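Local coordinates for homoaconitase large subunit (Methanocaldococcus jannaschii, PDB 4KP2), which forms the large subunit of an iron-sulfur hydro-lyase that interconverts (R)-homocitrate and homoisocitrate by way of cis-homoaconitate in 2-oxosuberate biosynthesis, at residues Ile271-Arg275 against Asp276-Tyr280. Numbering follows the deposited sequence.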
loop_
_atom_site.group_PDB
_atom_site.type_symbol
_atom_site.label_atom_id
_atom_site.label_comp_id
_atom_site.label_asym_id
_atom_site.label_seq_id
_atom_site.Cartn_x
_atom_site.Cartn_y
_atom_site.Cartn_z
ATOM N N ILE A 271 8.847 -33.888 -21.102
ATOM C CA ILE A 271 8.777 -33.702 -22.545
ATOM C C ILE A 271 9.984 -32.930 -23.072
ATOM O O ILE A 271 10.217 -31.784 -22.689
ATOM C CB ILE A 271 7.486 -32.975 -22.954
ATOM C CG1 ILE A 271 6.263 -33.812 -22.572
ATOM C CG2 ILE A 271 7.489 -32.686 -24.447
ATOM C CD1 ILE A 271 4.947 -33.208 -23.008
ATOM N N THR A 272 10.744 -33.568 -23.956
ATOM C CA THR A 272 11.953 -32.970 -24.508
ATOM C C THR A 272 11.808 -32.767 -26.014
ATOM O O THR A 272 11.058 -33.486 -26.673
ATOM C CB THR A 272 13.179 -33.859 -24.231
ATOM O OG1 THR A 272 13.084 -34.408 -22.911
ATOM C CG2 THR A 272 14.469 -33.061 -24.356
ATOM N N VAL A 273 12.528 -31.789 -26.554
ATOM C CA VAL A 273 12.479 -31.489 -27.981
ATOM C C VAL A 273 13.851 -31.637 -28.633
ATOM O O VAL A 273 14.837 -31.072 -28.162
ATOM C CB VAL A 273 11.964 -30.058 -28.235
ATOM C CG1 VAL A 273 12.115 -29.684 -29.703
ATOM C CG2 VAL A 273 10.519 -29.929 -27.788
ATOM N N ASN A 274 13.904 -32.400 -29.721
ATOM C CA ASN A 274 15.135 -32.576 -30.479
ATOM C C ASN A 274 15.221 -31.572 -31.625
ATOM O O ASN A 274 14.229 -31.304 -32.308
ATOM C CB ASN A 274 15.219 -34.006 -31.017
ATOM C CG ASN A 274 16.625 -34.396 -31.448
ATOM O OD1 ASN A 274 17.420 -33.558 -31.876
ATOM N ND2 ASN A 274 16.934 -35.684 -31.342
ATOM N N ARG A 275 16.408 -31.014 -31.833
ATOM C CA ARG A 275 16.623 -30.100 -32.949
ATOM C C ARG A 275 16.447 -30.780 -34.321
ATOM O O ARG A 275 16.769 -31.955 -34.498
ATOM C CB ARG A 275 17.995 -29.426 -32.820
ATOM C CG ARG A 275 18.110 -28.544 -31.584
ATOM C CD ARG A 275 17.065 -27.434 -31.645
ATOM N NE ARG A 275 17.308 -26.516 -32.763
ATOM C CZ ARG A 275 16.543 -25.464 -33.051
ATOM N NH1 ARG A 275 16.824 -24.681 -34.086
ATOM N NH2 ARG A 275 15.478 -25.206 -32.308
ATOM N N ASP A 276 15.906 -30.021 -35.273
ATOM C CA ASP A 276 15.665 -30.468 -36.649
ATOM C C ASP A 276 14.611 -31.557 -36.797
ATOM O O ASP A 276 14.132 -31.818 -37.910
ATOM C CB ASP A 276 16.966 -30.904 -37.323
ATOM C CG ASP A 276 17.917 -29.745 -37.549
ATOM O OD1 ASP A 276 17.435 -28.632 -37.864
ATOM O OD2 ASP A 276 19.146 -29.949 -37.410
ATOM N N GLU A 277 14.276 -32.203 -35.683
ATOM C CA GLU A 277 13.138 -33.103 -35.640
ATOM C C GLU A 277 11.898 -32.280 -35.298
ATOM O O GLU A 277 10.784 -32.799 -35.240
ATOM C CB GLU A 277 13.350 -34.219 -34.614
ATOM C CG GLU A 277 14.118 -35.433 -35.122
ATOM C CD GLU A 277 14.456 -36.403 -34.004
ATOM O OE1 GLU A 277 13.822 -36.319 -32.933
ATOM O OE2 GLU A 277 15.361 -37.244 -34.192
ATOM N N ALA A 278 12.108 -30.986 -35.074
ATOM C CA ALA A 278 11.013 -30.049 -34.883
ATOM C C ALA A 278 11.095 -28.922 -35.898
ATOM O O ALA A 278 12.004 -28.098 -35.843
ATOM C CB ALA A 278 11.016 -29.495 -33.464
ATOM N N ASN A 279 10.132 -28.887 -36.814
ATOM C CA ASN A 279 10.061 -27.835 -37.826
ATOM C C ASN A 279 9.251 -26.625 -37.365
ATOM O O ASN A 279 8.034 -26.708 -37.177
ATOM C CB ASN A 279 9.490 -28.385 -39.137
ATOM C CG ASN A 279 9.595 -27.396 -40.280
ATOM O OD1 ASN A 279 10.419 -26.482 -40.253
ATOM N ND2 ASN A 279 8.757 -27.576 -41.294
ATOM N N TYR A 280 9.939 -25.502 -37.192
ATOM C CA TYR A 280 9.306 -24.286 -36.711
ATOM C C TYR A 280 8.902 -23.391 -37.877
ATOM O O TYR A 280 9.422 -23.526 -38.985
ATOM C CB TYR A 280 10.262 -23.533 -35.786
ATOM C CG TYR A 280 10.819 -24.375 -34.657
ATOM C CD1 TYR A 280 10.104 -24.560 -33.481
ATOM C CD2 TYR A 280 12.061 -24.984 -34.768
ATOM C CE1 TYR A 280 10.610 -25.328 -32.448
ATOM C CE2 TYR A 280 12.574 -25.755 -33.741
ATOM C CZ TYR A 280 11.845 -25.923 -32.583
ATOM O OH TYR A 280 12.351 -26.689 -31.558
#
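Val273 meets Ala278 and Tyr280 through a single methyl, CG1, and illustrates how a tight turn lets residues close in sequence bring their side chains together. With CG1 anti to the backbone N (chi1 172°), this methyl lies 3.9 Å from Ala278 CB, while Tyr280, arriving from the opposite direction, brings its OH to 3.5 Å from Val273 CG1. Next comes Asn274, which opens a type II beta turn completed by Arg275, Asp276 and Glu277; Asp276 takes the positive-phi position. The closing bond, Glu277 N to Asn274 O at 3.5 Å, is weak and bent. The extended Glu277 side chain slants across that of Asn274, and its OE1 comes within 3.3 Å of Asn274 CB. At the end of the segment, Arg275 bends at chi2 and chi3, and its side chain crosses that of Tyr280 at about a right angle, yet guanidinium and ring planes lie only 19° apart. NH2 of Arg275 reaches 3.3 Å from Tyr280 CE2, obliquely. The charge is met mainly by a salt bridge from Arg275 NH1 to Glu283, while the OH of the buried Tyr280 is hydrogen-bonded to Glu211. Replacing Tyr280 with an alanine is likely to leave the Val273 methyl and the arginine NH2 without their shared neighbour and Glu211 without its hydroxyl partner. The whole turn belongs to the loop linking helix 260-267 to strand 282-286, away from the cysteines predicted to bind the cluster; Val273 rests on Leu24 of helix 24-33, and Tyr280 packs on Thr175 and Arg177 of strand 167-180, the parallel neighbour of strand 282-286.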